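Local coordinates for beta-gamma-crystallin (Geodia cydonium, PDB 4IAU), which is of unknown function but binds calcium and belongs to the beta/gamma-crystallin family, whose domains are built from Greek key motifs, at residues T87-V92 with G96-L101; N46-D49 with G54-W57. All blocks are in the same frame, centred on the assembly; numbering follows the deposited sequence. Where two conformers were deposited one is given.

In the fold
Contact 1 and contact 2 follow one another along the chain, and their centres lie about 13 Å apart. They belong to different halves of the molecule, and two probable hydrogen bonds join them: H91 NE2 to D49 OD1 at 2.8 Å and G96 N to Y47 O at 2.9 Å. Both ranges of contact 1 contribute, and both bonds end on 46-49, consistent with a place at the interface between the two domains. Calcium sits on the side of contact 1, where the backbone oxygen of K90 is one of its ligands. Contact 2 is remote from the metal: the N48 side chain stays about 12 Å from it.

Contact 1 (T87-V92 with G96-L101); sequences TLYKHV and GKELDL. With CA (calcium ion), chain B.
Y89 lays its ring alongside the side chain of E98, the two pointing the same way, with CE1 3.8 Å from E98 CB and the ring and carboxylate planes 33° apart. Water 1 ties their polar ends together: it lies in the ring plane at the edge, accepts from Y89 OH and donates to E98 OE1 at 2.7 Å. E98 has CG wedged between its backbone N and carbonyl carbon (chi1 70°), and the chain beyond is extended, which brings OE1 both to this water and to 3.6 Å from T87 CG2. One step further along the same face, T87 OG1 donates to D100 OD1 at 2.7 Å, meeting it on the anti side, somewhat out of the carboxylate plane. The other oxygen, OD2, forms a salt bridge with K80. Beneath these side chains the strands form an antiparallel hairpin, part of a Greek key. Y89 and F94, whose rings meet edge-to-face, together with G96 fit the tyrosine-aromatic-glycine signature of the folded crystallin hairpin. L88 and L99 make the hydrogen-bonded pair: L88 N to L99 O is 2.9 Å and almost straight at 174°, and L99 N returns to L88 O. On the face opposite Y89, L88 CD1 packs 3.9 Å from L101 CD1, and both leucines also touch M159. Toward the turn, K90 N bonds to K97 O, approaching nearly along the C=O axis, while K90 O turns to the calcium ion at 2.3 Å; G112 O, S114 OG, D154 OD1 and water 2 are among the other ligands. H91, whose NE2 is bonded to D49 OD1, brings CD2 within 3.5 Å of G96 CA, against a backbone bare of any side chain.

Contact 2 (N46-D49 with G54-W57); sequences NYND and GSLW
N48 carries the polar part of this contact with a single hydrogen bond to L56: ND2 donates to L56 O at 2.9 Å, and the N-H...O angle of 171° is nearly straight. The acceptor lies practically in the amide plane of N48, so the donor is well directed. From the carbonyl's own frame the approach is less regular, since ND2 stands well above the C=O plane and is not on a lone pair. S55 O is also near ND2, at 3.4 Å, but its angle is too poor for a bond. At the other end of the amide, OD1 accepts from the backbone N of Q44; partners at both ends fix the rotation of this buried group. With CG beside the backbone N (chi1 -73°), the amide reaches across to the 54-57 segment.

Van der Waals packing completes the contact. S55 CB lies alongside the amide, 3.6 Å from N48 OD1, and W57 CB comes to 4.0 Å from ND2. The indole of W57 then leads away from N48; its edge meets S55 O in the ring plane, with CD1 3.5 Å from that oxygen, and the ring goes on to an edge-to-face meeting with F94.

The backbone around N48 has an unusual shape. N46, Y47 and N48 all have positive phi near 60°, which makes a short left-handed helical turn, closed by a weak bond from D49 N to N46 O at 3.2 Å. The following loop is tied back to it, S51 OG bonding with both N48 O and S55 N. Y47, within the turn, meets the ring of Y42 five residues earlier, the spacing of the two aromatics in the crystallin signature, so the turn is consistent with the folded hairpin of a Greek key.

Contact 1 (T87-V92 with G96-L101)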
ATOM      1  N   THR A  87      -1.151  -6.261   3.051  1.00  5.99           N
ATOM      2  CA  THR A  87      -2.152  -5.489   2.301  1.00  5.82           C
ATOM      3  C   THR A  87      -1.928  -5.754   0.809  1.00  5.63           C
ATOM      4  O   THR A  87      -0.797  -5.763   0.350  1.00  6.13           O
ATOM      5  CB  THR A  87      -2.091  -3.983   2.606  1.00  6.13           C
ATOM      6  OG1 THR A  87      -2.383  -3.771   3.961  1.00  7.58           O
ATOM      7  CG2 THR A  87      -3.100  -3.175   1.825  1.00  6.85           C
ATOM      8  N   LEU A  88      -3.050  -5.993   0.111  1.00  5.49           N
ATOM      9  CA  LEU A  88      -3.098  -6.238  -1.314  1.00  5.33           C
ATOM     10  C   LEU A  88      -3.643  -4.997  -2.040  1.00  5.10           C
ATOM     11  O   LEU A  88      -4.501  -4.307  -1.478  1.00  6.10           O
ATOM     12  CB  LEU A  88      -3.983  -7.430  -1.622  1.00  5.85           C
ATOM     13  CG  LEU A  88      -3.636  -8.697  -0.837  1.00  6.95           C
ATOM     14  CD1 LEU A  88      -4.615  -9.802  -1.252  1.00  7.71           C
ATOM     15  CD2 LEU A  88      -2.214  -9.115  -1.074  1.00  8.74           C
ATOM     16  N   TYR A  89      -3.199  -4.790  -3.258  1.00  5.33           N
ATOM     17  CA  TYR A  89      -3.578  -3.603  -4.030  1.00  5.39           C
ATOM     18  C   TYR A  89      -3.979  -3.995  -5.439  1.00  5.44           C
ATOM     19  O   TYR A  89      -3.405  -4.917  -6.056  1.00  5.73           O
ATOM     20  CB  TYR A  89      -2.407  -2.628  -4.082  1.00  5.26           C
ATOM     21  CG  TYR A  89      -1.968  -2.155  -2.739  1.00  5.61           C
ATOM     22  CD1 TYR A  89      -2.519  -1.029  -2.153  1.00  6.10           C
ATOM     23  CD2 TYR A  89      -0.967  -2.820  -2.016  1.00  6.18           C
ATOM     24  CE1 TYR A  89      -2.104  -0.574  -0.895  1.00  5.80           C
ATOM     25  CE2 TYR A  89      -0.561  -2.390  -0.777  1.00  6.25           C
ATOM     26  CZ  TYR A  89      -1.138  -1.260  -0.211  1.00  5.72           C
ATOM     27  OH  TYR A  89      -0.690  -0.874   1.035  1.00  6.71           O
ATOM     28  N   LYS A  90      -4.981  -3.288  -5.951  1.00  5.63           N
ATOM     29  CA  LYS A  90      -5.514  -3.578  -7.291  1.00  6.09           C
ATOM     30  C   LYS A  90      -4.499  -3.269  -8.380  1.00  5.88           C
ATOM     31  O   LYS A  90      -4.433  -3.970  -9.381  1.00  7.83           O
ATOM     32  CB  LYS A  90      -6.775  -2.756  -7.520  1.00  6.94           C
ATOM     33  CG  LYS A  90      -7.433  -3.020  -8.861  1.00  8.07           C
ATOM     34  CD  LYS A  90      -8.688  -2.211  -9.074  1.00  9.57           C
ATOM     35  CE  LYS A  90      -9.353  -2.543 -10.376  1.00 11.35           C
ATOM     36  NZ  LYS A  90     -10.549  -1.658 -10.594  1.00 14.60           N
ATOM     37  N   HIS A  91      -3.695  -2.219  -8.240  1.00  5.95           N
ATOM     38  CA  HIS A  91      -2.753  -1.815  -9.281  1.00  6.02           C
ATOM     39  C   HIS A  91      -1.317  -2.127  -8.849  1.00  5.92           C
ATOM     40  O   HIS A  91      -1.038  -2.308  -7.659  1.00  6.34           O
ATOM     41  CB  HIS A  91      -2.887  -0.362  -9.612  1.00  6.28           C
ATOM     42  CG  HIS A  91      -4.219   0.051 -10.060  1.00  6.48           C
ATOM     43  ND1 HIS A  91      -4.974  -0.703 -10.919  1.00  6.63           N
ATOM     44  CD2 HIS A  91      -4.942   1.121  -9.725  1.00  9.21           C
ATOM     45  CE1 HIS A  91      -6.126  -0.082 -11.114  1.00 10.43           C
ATOM     46  NE2 HIS A  91      -6.147   1.035 -10.417  1.00  6.87           N
ATOM     47  N   VAL A  92      -0.455  -2.184  -9.846  1.00  6.21           N
ATOM     48  CA  VAL A  92       0.976  -2.214  -9.562  1.00  6.07           C
ATOM     49  C   VAL A  92       1.329  -0.987  -8.712  1.00  5.83           C
ATOM     50  O   VAL A  92       0.613   0.012  -8.643  1.00  6.14           O
ATOM     51  CB  VAL A  92       1.822  -2.256 -10.825  1.00  7.06           C
ATOM     52  CG1 VAL A  92       1.593  -3.541 -11.622  1.00  8.66           C
ATOM     53  CG2 VAL A  92       1.624  -1.008 -11.716  1.00  7.38           C
ATOM     54  N   GLY A  96      -4.614   2.016  -6.312  1.00  5.57           N
ATOM     55  CA  GLY A  96      -6.010   1.594  -6.407  1.00  5.90           C
ATOM     56  C   GLY A  96      -6.542   0.973  -5.146  1.00  5.74           C
ATOM     57  O   GLY A  96      -6.016   1.120  -4.039  1.00  6.62           O
ATOM     58  N   LYS A  97      -7.648   0.245  -5.304  1.00  5.99           N
ATOM     59  CA  LYS A  97      -8.352  -0.368  -4.173  1.00  6.04           C
ATOM     60  C   LYS A  97      -7.402  -1.260  -3.410  1.00  5.75           C
ATOM     61  O   LYS A  97      -6.686  -2.079  -3.987  1.00  6.84           O
ATOM     62  CB  LYS A  97      -9.513  -1.179  -4.725  0.73  7.68           C
ATOM     63  CG  LYS A  97     -10.428  -1.745  -3.660  0.73 11.07           C
ATOM     64  CD  LYS A  97     -11.715  -2.312  -4.153  0.73 14.49           C
ATOM     65  CE  LYS A  97     -12.827  -1.339  -4.463  0.73 18.32           C
ATOM     66  NZ  LYS A  97     -14.127  -1.925  -3.994  0.73 27.32           N
ATOM     67  N   GLU A  98      -7.434  -1.150  -2.073  1.00  5.70           N
ATOM     68  CA  GLU A  98      -6.636  -1.987  -1.208  1.00  5.86           C
ATOM     69  C   GLU A  98      -7.540  -2.942  -0.402  1.00  6.19           C
ATOM     70  O   GLU A  98      -8.746  -2.726  -0.224  1.00  7.17           O
ATOM     71  CB  GLU A  98      -5.784  -1.156  -0.227  1.00  6.26           C
ATOM     72  CG  GLU A  98      -6.581  -0.454   0.856  1.00  7.04           C
ATOM     73  CD  GLU A  98      -5.784   0.364   1.834  1.00  8.00           C
ATOM     74  OE1 GLU A  98      -4.554   0.124   1.985  1.00  8.64           O
ATOM     75  OE2 GLU A  98      -6.367   1.281   2.459  1.00  9.32           O
ATOM     76  N   LEU A  99      -6.901  -3.989   0.100  1.00  6.02           N
ATOM     77  CA  LEU A  99      -7.536  -4.978   0.952  1.00  6.30           C
ATOM     78  C   LEU A  99      -6.540  -5.413   2.003  1.00  6.16           C
ATOM     79  O   LEU A  99      -5.441  -5.903   1.697  1.00  6.40           O
ATOM     80  CB  LEU A  99      -8.001  -6.199   0.148  1.00  6.64           C
ATOM     81  CG  LEU A  99      -8.586  -7.322   0.957  1.00  7.55           C
ATOM     82  CD1 LEU A  99      -9.894  -6.923   1.605  1.00  9.82           C
ATOM     83  CD2 LEU A  99      -8.722  -8.547   0.067  1.00  9.41           C
ATOM     84  N   ASP A 100      -6.886  -5.229   3.283  1.00  6.50           N
ATOM     85  CA  ASP A 100      -6.070  -5.633   4.393  1.00  6.84           C
ATOM     86  C   ASP A 100      -6.334  -7.095   4.781  1.00  6.88           C
ATOM     87  O   ASP A 100      -7.488  -7.528   4.914  1.00  7.84           O
ATOM     88  CB  ASP A 100      -6.360  -4.773   5.615  1.00  7.73           C
ATOM     89  CG  ASP A 100      -5.872  -3.322   5.475  1.00  8.81           C
ATOM     90  OD1 ASP A 100      -4.876  -3.100   4.760  1.00  8.75           O
ATOM     91  OD2 ASP A 100      -6.461  -2.453   6.122  1.00 11.21           O
ATOM     92  N   LEU A 101      -5.235  -7.841   4.972  1.00  6.91           N
ATOM     93  CA  LEU A 101      -5.217  -9.211   5.425  1.00  7.04           C
ATOM     94  C   LEU A 101      -4.475  -9.311   6.736  1.00  7.39           C
ATOM     95  O   LEU A 101      -3.259  -9.535   6.779  1.00  7.74           O
ATOM     96  CB  LEU A 101      -4.567 -10.189   4.429  1.00  8.10           C
ATOM     97  CG  LEU A 101      -5.455 -10.708   3.303  1.00  7.63           C
ATOM     98  CD1 LEU A 101      -5.964  -9.634   2.357  1.00 10.08           C
ATOM     99  CD2 LEU A 101      -4.751 -11.791   2.532  1.00 10.28           C
TER
HETATM  100 CA    CA B 800      -4.893  -5.297 -11.186  1.00 10.30          CA
HETATM  101  O   HOH W   1      -2.149   1.249   1.975  1.00  7.79           O
HETATM  102  O   HOH W   2      -7.085  -4.878 -11.917  1.00 12.91           O

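Contact 2 (N46-D49 with G54-W57)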
ATOM      1  N   ASN A  46      -7.045   9.347  -5.494  1.00  5.94           N
ATOM      2  CA  ASN A  46      -7.543   7.989  -5.497  1.00  6.19           C
ATOM      3  C   ASN A  46      -6.431   6.983  -5.743  1.00  5.84           C
ATOM      4  O   ASN A  46      -6.647   5.927  -6.352  1.00  6.90           O
ATOM      5  CB  ASN A  46      -8.736   7.796  -6.460  1.00  7.82           C
ATOM      6  CG  ASN A  46      -9.787   8.842  -6.159  1.00  9.30           C
ATOM      7  OD1 ASN A  46     -10.191   9.071  -5.015  1.00 10.99           O
ATOM      8  ND2 ASN A  46     -10.195   9.544  -7.199  1.00 11.55           N
ATOM      9  N   TYR A  47      -5.250   7.276  -5.233  1.00  5.19           N
ATOM     10  CA  TYR A  47      -4.174   6.294  -5.151  1.00  5.29           C
ATOM     11  C   TYR A  47      -3.785   5.819  -6.529  1.00  5.03           C
ATOM     12  O   TYR A  47      -3.575   4.632  -6.794  1.00  5.54           O
ATOM     13  CB  TYR A  47      -4.496   5.150  -4.200  1.00  5.91           C
ATOM     14  CG  TYR A  47      -5.200   5.637  -2.936  1.00  5.74           C
ATOM     15  CD1 TYR A  47      -4.633   6.595  -2.121  1.00  5.48           C
ATOM     16  CD2 TYR A  47      -6.487   5.172  -2.617  1.00  6.17           C
ATOM     17  CE1 TYR A  47      -5.277   7.076  -1.002  1.00  5.97           C
ATOM     18  CE2 TYR A  47      -7.139   5.647  -1.487  1.00  7.07           C
ATOM     19  CZ  TYR A  47      -6.526   6.611  -0.670  1.00  6.67           C
ATOM     20  OH  TYR A  47      -7.100   7.121   0.473  1.00  7.89           O
ATOM     21  N   ASN A  48      -3.592   6.766  -7.463  1.00  5.45           N
ATOM     22  CA  ASN A  48      -3.118   6.452  -8.808  1.00  5.36           C
ATOM     23  C   ASN A  48      -4.063   5.541  -9.559  1.00  5.66           C
ATOM     24  O   ASN A  48      -3.673   4.768 -10.431  1.00  6.24           O
ATOM     25  CB  ASN A  48      -1.687   5.938  -8.844  1.00  5.50           C
ATOM     26  CG  ASN A  48      -0.683   7.028  -8.591  1.00  5.15           C
ATOM     27  OD1 ASN A  48      -0.986   8.224  -8.614  1.00  5.74           O
ATOM     28  ND2 ASN A  48       0.591   6.625  -8.398  1.00  5.66           N
ATOM     29  N   ASP A  49      -5.382   5.701  -9.294  1.00  6.31           N
ATOM     30  CA  ASP A  49      -6.317   4.838 -10.024  1.00  6.44           C
ATOM     31  C   ASP A  49      -6.311   5.090 -11.525  1.00  6.52           C
ATOM     32  O   ASP A  49      -6.343   4.144 -12.306  1.00  6.89           O
ATOM     33  CB  ASP A  49      -7.741   5.013  -9.449  1.00  7.53           C
ATOM     34  CG  ASP A  49      -8.677   3.926  -9.913  1.00  8.38           C
ATOM     35  OD1 ASP A  49      -8.303   2.716  -9.813  1.00  9.37           O
ATOM     36  OD2 ASP A  49      -9.771   4.269 -10.383  1.00 11.15           O
ATOM     37  N   GLY A  54       0.571   3.554 -12.561  1.00  7.17           N
ATOM     38  CA  GLY A  54       1.748   3.912 -13.297  1.00  7.84           C
ATOM     39  C   GLY A  54       2.266   5.324 -13.091  1.00  7.46           C
ATOM     40  O   GLY A  54       3.387   5.609 -13.548  1.00  9.06           O
ATOM     41  N   SER A  55       1.542   6.192 -12.418  1.00  6.36           N
ATOM     42  CA  SER A  55       2.025   7.513 -12.050  1.00  6.38           C
ATOM     43  C   SER A  55       3.041   7.377 -10.901  1.00  6.00           C
ATOM     44  O   SER A  55       3.341   6.293 -10.413  1.00  6.99           O
ATOM     45  CB  SER A  55       0.868   8.447 -11.728  1.00  6.61           C
ATOM     46  OG  SER A  55       0.096   8.690 -12.863  1.00  9.50           O
ATOM     47  N   LEU A  56       3.565   8.532 -10.480  1.00  6.23           N
ATOM     48  CA  LEU A  56       4.587   8.505  -9.450  1.00  6.16           C
ATOM     49  C   LEU A  56       3.988   8.151  -8.092  1.00  5.42           C
ATOM     50  O   LEU A  56       2.832   8.444  -7.791  1.00  5.49           O
ATOM     51  CB  LEU A  56       5.319   9.855  -9.360  1.00  6.80           C
ATOM     52  CG  LEU A  56       5.987  10.362 -10.647  1.00  9.44           C
ATOM     53  CD1 LEU A  56       6.522  11.740 -10.440  1.00 10.84           C
ATOM     54  CD2 LEU A  56       7.061   9.391 -11.141  1.00 11.57           C
ATOM     55  N   TRP A  57       4.802   7.498  -7.289  1.00  5.67           N
ATOM     56  CA  TRP A  57       4.450   7.041  -5.968  1.00  5.44           C
ATOM     57  C   TRP A  57       5.680   6.936  -5.130  1.00  5.58           C
ATOM     58  O   TRP A  57       6.792   6.747  -5.653  1.00  6.23           O
ATOM     59  CB  TRP A  57       3.720   5.659  -6.088  1.00  6.24           C
ATOM     60  CG  TRP A  57       4.673   4.623  -6.611  1.00  6.14           C
ATOM     61  CD1 TRP A  57       5.005   4.428  -7.932  1.00  6.12           C
ATOM     62  CD2 TRP A  57       5.468   3.717  -5.842  1.00  6.53           C
ATOM     63  NE1 TRP A  57       5.958   3.442  -8.020  1.00  6.89           N
ATOM     64  CE2 TRP A  57       6.260   2.985  -6.775  1.00  7.05           C
ATOM     65  CE3 TRP A  57       5.611   3.441  -4.495  1.00  7.19           C
ATOM     66  CZ2 TRP A  57       7.153   2.008  -6.344  1.00  8.04           C
ATOM     67  CZ3 TRP A  57       6.505   2.465  -4.068  1.00  8.45           C
ATOM     68  CH2 TRP A  57       7.247   1.770  -5.015  1.00  9.04           C
TER